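Long-range contacts in CG8862 (Drosophila melanogaster, PDB 3ISM), which probably cleaves DNA and RNA as the magnesium-dependent endonuclease G, a member of the DNA/RNA non-specific endonuclease family: residues D38-S42 with W52-H56; M124-V128 with V184-F190; Y151-V156 with K192-S198. The contacts are given in a common frame with arbitrary orientation. Residues are numbered along the deposited sequence.

Contacts 1 and 3 join strands of one large, mostly antiparallel sheet, and both rest on backbone hydrogen bonds. They are direct neighbours: strand 49-57 pairs with strand 153-161, where E55 N lies 2.9 Å from V156 O and H56 NE2 lies 2.8 Å from N153 OD1, both probable hydrogen bonds. Contact 2 packs the strand that leads into the magnesium site against the chain entering strand 189-197, whose later part supplies contact 3, and it uses prolines and a phenylalanine with no hydrogen bond between its segments. The touching residues of contacts 1 and 2 are all buried, whereas contact 3 runs from buried residues to a more exposed end at Y151-N153 and E197-S198.

Contact 1 of 3, residues D38-S42 with W52-H56; sequences DYVLS and WVFEH
Three firm backbone hydrogen bonds define the pairing: F54 N donates to V40 O (2.8 Å), V40 N to F54 O (3.1 Å) and S42 N to W52 O (2.9 Å). A weak fourth, W52 N to S42 O at 3.4 Å, completes the second ring. V40-F54 and S42-W52 are thus antiparallel hydrogen-bonded pairs, with CA-CA distances of 5.1 and 5.4 Å, while L41-V53 between them is a non-hydrogen-bonded pair at 4.4 Å, where V53 CA also approaches V40 O to 3.1 Å in a CA-H...O contact. Beyond the ladder, one water bridges D38 O (2.7 Å) and H56 N (2.8 Å); a second accepts from W52 NE1 (2.9 Å) and donates to S42 OG (2.7 Å), which is also hydrogen-bonded to D31. Y39-S42 and W52-H56 are extended, whereas D38 (psi 12°) is not; the strand axes are 4.7 Å apart at 167°. The two segments form the base of the beta hairpin 40-44/49-57, set in the large sheet between strands 33-35 and 153-161. On one face W52, with chi1 p, folds its indole back across the hairpin, so that S42 CB sits 3.4 Å from the centroid of the five-membered ring in a CH-pi contact and V40 CG1 reaches W52 CZ3 at 4.0 Å. V40 CB and F54 CB lie 4.4 Å apart, and helix 16-22 covers this pair through I22. On the other face L41 CD1 meets V53 CG1 at 3.7 Å, and Y39 CD1 lies 4.4 Å from V53 CG1. Y39 CB approaches E55 CG to 4.1 Å, the E55 carboxylate being hydrogen-bonded to H108 and N107.

Contact 2 of 3, residues M124-V128 with V184-F190; sequences MAPQV and VAVPTHF
No hydrogen bond links 124-128 to 184-190; P126 supplies most of the surface that the second segment covers. At the start of the short strand 184-185, V184 (chi1 t) places CG1 3.8 Å from P126 CG, and both residues touch Y92 of helix 89-92. A185 contributes its carbonyl, with O 3.2 Å from P126 CD. V186 then lies closest in the backbone, its CA 5.3 Å from that of P126, and its CG2 packs on P126 CB at 3.7 Å. P187 meets P126 at their CD atoms, 4.2 Å apart, P187 CD lies 3.7 Å from P126 O, and P187 CG reaches A125 CB at 4.2 Å. The carbonyls of P126 and P187 both accept hydrogen bonds from the N212 side-chain amide, which thereby joins the segments. T188 and H189 form a classic beta bulge opposite L161, with T188 OG1 hydrogen-bonded to H189 ND1 (2.6 Å), and the chain turns into strand 189-197. F190, with chi1 m, returns its ring toward the first segment: A125 CB (3.8 Å from CE1) and P126 O (3.7 Å from CZ) lie at the ring edge, and the Q127 side chain covers one face. Q127 comes within about 4 Å of a bound magnesium ion. Strand 124-127 pairs with strand 98-101 and leads to helix 129-133, which carries the magnesium ligand N133, an arrangement consistent with the His-Me finger active site.

Contact 3 of 3, residues Y151-V156 with K192-S198; sequences YSNVYV and KVIVGES
Antiparallel backbone bonding carries this contact: the axes of strands 153-156 and 192-197 approach to 4.7 Å, with 160° between their N-to-C directions. Y155 and V195 form a hydrogen-bonded pair (CA-CA 5.2 Å), Y155 N to V195 O and V195 N to Y155 O both measuring 2.9 Å. E197 N donates to N153 O at 3.1 Å, and a weak bond from S152 N to E197 O (3.4 Å) follows at the open end. The non-hydrogen-bonded pairs V154-G196 and V156-I194 have CA atoms 4.5 and 4.4 Å apart; here I194 CA approaches Y155 O to 3.2 Å in a CA-H...O contact. The aromatic interaction is a CH-pi contact, G196 CA lying 3.9 Å from the Y151 ring centroid; a CB on G196 would clash with that ring. Apolar packing on the face of V154, V156 and I194 joins I194 CG2 to V154 CG1 and I194 CG1 to V156 CG2, each at 3.8 Å. Among polar side chains, E197 OE2 nears Y155 CE2 (3.3 Å) but is held by K24 and Y25, and K192 NZ is hydrogen-bonded to T158 OG1. These are adjoining central strands of the nuclease's large sheet, on which helix 136-146, bearing the magnesium ligand E141, is seated.

Contact 1 of 3, residues D38-S42 with W52-H56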
# COMPACT_ATOMS: atom_id res chain seq x y z
N ASP B 38 1.70 25.15 -10.29
CA ASP B 38 1.59 25.74 -8.94
C ASP B 38 1.39 24.70 -7.83
O ASP B 38 1.08 25.06 -6.70
CB ASP B 38 0.49 26.81 -8.89
CG ASP B 38 0.68 27.80 -7.73
OD1 ASP B 38 1.83 28.24 -7.49
OD2 ASP B 38 -0.32 28.17 -7.08
N TYR B 39 1.58 23.43 -8.15
CA TYR B 39 1.67 22.38 -7.13
C TYR B 39 2.55 21.23 -7.59
O TYR B 39 2.90 21.14 -8.77
CB TYR B 39 0.29 21.90 -6.66
CG TYR B 39 -0.53 21.07 -7.63
CD1 TYR B 39 -0.67 19.70 -7.46
CD2 TYR B 39 -1.22 21.67 -8.69
CE1 TYR B 39 -1.45 18.94 -8.32
CE2 TYR B 39 -2.00 20.91 -9.56
CZ TYR B 39 -2.11 19.56 -9.37
OH TYR B 39 -2.88 18.79 -10.22
N VAL B 40 2.94 20.38 -6.64
CA VAL B 40 3.76 19.21 -6.93
C VAL B 40 2.99 17.96 -6.52
O VAL B 40 2.29 17.96 -5.51
CB VAL B 40 5.15 19.29 -6.23
CG1 VAL B 40 6.01 18.08 -6.56
CG2 VAL B 40 5.89 20.57 -6.65
N LEU B 41 3.10 16.90 -7.31
CA LEU B 41 2.32 15.69 -7.10
C LEU B 41 3.18 14.43 -7.17
O LEU B 41 3.92 14.25 -8.12
CB LEU B 41 1.21 15.61 -8.14
CG LEU B 41 0.27 14.39 -8.13
CD1 LEU B 41 -1.17 14.89 -8.18
CD2 LEU B 41 0.52 13.48 -9.30
N SER B 42 3.07 13.56 -6.16
CA SER B 42 3.63 12.23 -6.23
C SER B 42 2.47 11.27 -6.45
O SER B 42 1.52 11.28 -5.67
CB SER B 42 4.39 11.89 -4.95
OG SER B 42 4.68 10.51 -4.82
N TRP B 52 0.94 11.93 -2.37
CA TRP B 52 0.89 13.25 -1.72
C TRP B 52 0.86 14.35 -2.77
O TRP B 52 1.23 14.13 -3.94
CB TRP B 52 2.08 13.47 -0.76
CG TRP B 52 3.47 13.25 -1.34
CD1 TRP B 52 4.22 12.11 -1.25
CD2 TRP B 52 4.28 14.19 -2.07
NE1 TRP B 52 5.43 12.27 -1.89
CE2 TRP B 52 5.49 13.54 -2.40
CE3 TRP B 52 4.09 15.51 -2.48
CZ2 TRP B 52 6.50 14.17 -3.13
CZ3 TRP B 52 5.11 16.14 -3.21
CH2 TRP B 52 6.29 15.46 -3.54
N VAL B 53 0.38 15.53 -2.37
CA VAL B 53 0.63 16.73 -3.14
C VAL B 53 1.27 17.77 -2.21
O VAL B 53 1.14 17.67 -0.98
CB VAL B 53 -0.65 17.32 -3.78
CG1 VAL B 53 -1.30 16.34 -4.73
CG2 VAL B 53 -1.64 17.75 -2.69
N PHE B 54 1.96 18.75 -2.80
CA PHE B 54 2.61 19.79 -2.03
C PHE B 54 2.27 21.17 -2.60
O PHE B 54 2.23 21.36 -3.82
CB PHE B 54 4.13 19.58 -1.97
CG PHE B 54 4.71 19.83 -0.61
CD1 PHE B 54 5.02 18.76 0.23
CD2 PHE B 54 4.86 21.13 -0.14
CE1 PHE B 54 5.52 19.00 1.52
CE2 PHE B 54 5.34 21.37 1.15
CZ PHE B 54 5.66 20.30 1.98
N GLU B 55 2.02 22.11 -1.71
CA GLU B 55 1.58 23.45 -2.11
C GLU B 55 2.30 24.49 -1.26
O GLU B 55 2.60 24.24 -0.10
CB GLU B 55 0.07 23.61 -1.92
CG GLU B 55 -0.82 22.68 -2.79
CD GLU B 55 -2.29 22.70 -2.34
OE1 GLU B 55 -2.57 22.33 -1.18
OE2 GLU B 55 -3.18 23.08 -3.14
N HIS B 56 2.57 25.64 -1.86
CA HIS B 56 3.08 26.78 -1.14
C HIS B 56 2.12 27.92 -1.41
O HIS B 56 2.05 28.43 -2.53
CB HIS B 56 4.52 27.12 -1.58
CG HIS B 56 4.91 28.54 -1.30
ND1 HIS B 56 5.46 29.37 -2.26
CD2 HIS B 56 4.81 29.29 -0.17
CE1 HIS B 56 5.69 30.56 -1.74
NE2 HIS B 56 5.30 30.55 -0.47
O HOH W 1 1.21 26.19 -4.25
O HOH W 2 6.41 9.73 -2.87

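Contact 2 of 3, residues M124-V128 with V184-F190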
# COMPACT_ATOMS: atom_id res chain seq x y z
N MET B 124 -6.90 13.49 -7.88
CA MET B 124 -8.14 13.11 -7.20
C MET B 124 -8.01 11.83 -6.40
O MET B 124 -7.25 10.93 -6.76
CB MET B 124 -9.28 12.92 -8.21
CG MET B 124 -9.55 14.13 -9.08
SD MET B 124 -10.14 15.51 -8.10
CE MET B 124 -9.56 16.84 -9.11
N ALA B 125 -8.78 11.76 -5.32
CA ALA B 125 -9.03 10.50 -4.61
C ALA B 125 -10.50 10.43 -4.22
O ALA B 125 -11.14 11.48 -4.01
CB ALA B 125 -8.13 10.36 -3.36
N PRO B 126 -11.05 9.21 -4.17
CA PRO B 126 -12.44 9.05 -3.77
C PRO B 126 -12.66 9.55 -2.36
O PRO B 126 -12.01 9.09 -1.42
CB PRO B 126 -12.68 7.53 -3.87
CG PRO B 126 -11.67 7.08 -4.87
CD PRO B 126 -10.45 7.93 -4.58
N GLN B 127 -13.55 10.52 -2.24
CA GLN B 127 -13.94 11.06 -0.95
C GLN B 127 -15.45 11.02 -0.82
O GLN B 127 -16.16 11.27 -1.81
CB GLN B 127 -13.45 12.50 -0.80
CG GLN B 127 -11.94 12.64 -0.87
CD GLN B 127 -11.48 14.04 -0.56
OE1 GLN B 127 -12.06 15.01 -1.03
NE2 GLN B 127 -10.43 14.15 0.26
N VAL B 128 -15.93 10.70 0.38
CA VAL B 128 -17.33 10.94 0.76
C VAL B 128 -17.69 12.40 0.44
O VAL B 128 -16.91 13.31 0.72
CB VAL B 128 -17.54 10.64 2.27
CG1 VAL B 128 -18.92 11.06 2.76
CG2 VAL B 128 -17.30 9.14 2.53
N VAL B 184 -9.65 2.05 -8.39
CA VAL B 184 -9.17 3.24 -7.69
C VAL B 184 -9.40 3.06 -6.18
O VAL B 184 -10.52 2.78 -5.76
CB VAL B 184 -9.84 4.52 -8.25
CG1 VAL B 184 -9.32 5.81 -7.53
CG2 VAL B 184 -9.59 4.62 -9.74
N ALA B 185 -8.33 3.19 -5.39
CA ALA B 185 -8.42 2.98 -3.95
C ALA B 185 -9.22 4.07 -3.24
O ALA B 185 -9.10 5.26 -3.57
CB ALA B 185 -7.04 2.90 -3.35
N VAL B 186 -10.04 3.67 -2.28
CA VAL B 186 -10.76 4.60 -1.42
C VAL B 186 -10.03 4.67 -0.07
O VAL B 186 -10.12 3.75 0.75
CB VAL B 186 -12.24 4.21 -1.21
CG1 VAL B 186 -12.94 5.25 -0.32
CG2 VAL B 186 -12.99 4.05 -2.57
N PRO B 187 -9.28 5.75 0.13
CA PRO B 187 -8.51 5.90 1.37
C PRO B 187 -9.39 5.93 2.62
O PRO B 187 -10.55 6.37 2.57
CB PRO B 187 -7.78 7.24 1.16
CG PRO B 187 -7.71 7.38 -0.38
CD PRO B 187 -9.06 6.88 -0.80
N THR B 188 -8.85 5.45 3.74
CA THR B 188 -9.61 5.40 5.00
C THR B 188 -9.63 6.81 5.63
O THR B 188 -10.56 7.16 6.33
CB THR B 188 -8.98 4.39 6.01
OG1 THR B 188 -7.70 4.87 6.46
CG2 THR B 188 -8.82 3.02 5.37
N HIS B 189 -8.58 7.59 5.37
CA HIS B 189 -8.35 8.89 6.03
C HIS B 189 -7.53 9.77 5.08
O HIS B 189 -6.93 9.27 4.13
CB HIS B 189 -7.53 8.74 7.33
CG HIS B 189 -8.20 7.95 8.41
ND1 HIS B 189 -8.32 6.58 8.38
CD2 HIS B 189 -8.72 8.34 9.61
CE1 HIS B 189 -8.92 6.15 9.48
NE2 HIS B 189 -9.18 7.20 10.24
N PHE B 190 -7.49 11.07 5.36
CA PHE B 190 -6.59 11.99 4.67
C PHE B 190 -5.89 12.88 5.70
O PHE B 190 -6.40 13.08 6.77
CB PHE B 190 -7.37 12.86 3.68
CG PHE B 190 -8.00 12.09 2.55
CD1 PHE B 190 -7.28 11.84 1.38
CD2 PHE B 190 -9.31 11.63 2.64
CE1 PHE B 190 -7.85 11.12 0.34
CE2 PHE B 190 -9.90 10.92 1.60
CZ PHE B 190 -9.17 10.65 0.44

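Contact 3 of 3, residues Y151-V156 with K192-S198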
# COMPACT_ATOMS: atom_id res chain seq x y z
N TYR B 151 0.28 33.93 8.54
CA TYR B 151 1.62 33.63 8.03
C TYR B 151 1.73 34.02 6.57
O TYR B 151 0.93 33.60 5.74
CB TYR B 151 1.92 32.14 8.16
CG TYR B 151 1.65 31.54 9.52
CD1 TYR B 151 2.41 31.91 10.64
CD2 TYR B 151 0.66 30.59 9.69
CE1 TYR B 151 2.16 31.33 11.89
CE2 TYR B 151 0.42 30.01 10.91
CZ TYR B 151 1.15 30.37 12.01
OH TYR B 151 0.85 29.77 13.22
N SER B 152 2.76 34.79 6.25
CA SER B 152 3.00 35.27 4.89
C SER B 152 3.12 34.14 3.88
O SER B 152 2.77 34.29 2.70
CB SER B 152 4.26 36.12 4.86
OG SER B 152 4.03 37.40 5.43
N ASN B 153 3.65 33.01 4.34
CA ASN B 153 3.87 31.85 3.49
C ASN B 153 3.40 30.62 4.23
O ASN B 153 3.77 30.39 5.39
CB ASN B 153 5.34 31.73 3.11
CG ASN B 153 5.83 32.91 2.26
OD1 ASN B 153 5.68 32.90 1.04
ND2 ASN B 153 6.41 33.93 2.91
N VAL B 154 2.55 29.84 3.58
CA VAL B 154 1.99 28.62 4.18
C VAL B 154 2.33 27.43 3.28
O VAL B 154 1.95 27.41 2.11
CB VAL B 154 0.46 28.73 4.36
CG1 VAL B 154 -0.15 27.40 4.77
CG2 VAL B 154 0.11 29.83 5.37
N TYR B 155 3.06 26.45 3.82
CA TYR B 155 3.42 25.27 3.05
C TYR B 155 2.60 24.10 3.53
O TYR B 155 2.44 23.89 4.74
CB TYR B 155 4.92 24.96 3.16
CG TYR B 155 5.83 26.04 2.62
CD1 TYR B 155 6.42 25.91 1.36
CD2 TYR B 155 6.10 27.17 3.37
CE1 TYR B 155 7.26 26.91 0.86
CE2 TYR B 155 6.94 28.17 2.88
CZ TYR B 155 7.51 28.03 1.63
OH TYR B 155 8.33 29.03 1.17
N VAL B 156 2.05 23.33 2.60
CA VAL B 156 1.12 22.27 2.97
C VAL B 156 1.26 21.01 2.10
O VAL B 156 1.33 21.08 0.87
CB VAL B 156 -0.37 22.78 3.05
CG1 VAL B 156 -0.77 23.54 1.79
CG2 VAL B 156 -1.35 21.64 3.35
N LYS B 192 -3.42 16.65 6.38
CA LYS B 192 -2.72 17.84 5.93
C LYS B 192 -1.66 18.14 6.97
O LYS B 192 -1.95 18.21 8.16
CB LYS B 192 -3.65 19.04 5.78
CG LYS B 192 -4.51 19.00 4.52
CD LYS B 192 -5.27 20.32 4.35
CE LYS B 192 -6.24 20.29 3.16
NZ LYS B 192 -5.51 20.26 1.86
N VAL B 193 -0.43 18.31 6.51
CA VAL B 193 0.66 18.70 7.39
C VAL B 193 1.17 20.04 6.87
O VAL B 193 1.52 20.15 5.71
CB VAL B 193 1.78 17.61 7.48
CG1 VAL B 193 2.91 18.08 8.41
CG2 VAL B 193 1.20 16.29 8.00
N ILE B 194 1.21 21.03 7.76
CA ILE B 194 1.28 22.45 7.39
C ILE B 194 2.38 23.19 8.18
O ILE B 194 2.50 23.01 9.39
CB ILE B 194 -0.08 23.13 7.73
CG1 ILE B 194 -1.27 22.37 7.11
CG2 ILE B 194 -0.09 24.60 7.33
CD1 ILE B 194 -2.51 22.36 8.01
N VAL B 195 3.16 24.02 7.50
CA VAL B 195 4.11 24.89 8.19
C VAL B 195 3.89 26.33 7.75
O VAL B 195 3.93 26.62 6.55
CB VAL B 195 5.59 24.45 7.93
CG1 VAL B 195 6.59 25.57 8.28
CG2 VAL B 195 5.92 23.19 8.70
N GLY B 196 3.64 27.21 8.71
CA GLY B 196 3.55 28.64 8.45
C GLY B 196 4.80 29.35 8.90
O GLY B 196 5.38 29.02 9.94
N GLU B 197 5.24 30.33 8.11
CA GLU B 197 6.38 31.18 8.44
C GLU B 197 5.85 32.53 8.90
O GLU B 197 5.19 33.22 8.12
CB GLU B 197 7.26 31.41 7.22
CG GLU B 197 7.84 30.14 6.59
CD GLU B 197 8.63 30.44 5.33
OE1 GLU B 197 8.65 31.60 4.88
OE2 GLU B 197 9.24 29.50 4.78
N SER B 198 6.12 32.91 10.15
CA SER B 198 5.68 34.20 10.67
C SER B 198 6.59 35.32 10.17
O SER B 198 7.53 35.06 9.42
CB SER B 198 5.64 34.19 12.20
OG SER B 198 4.65 33.30 12.66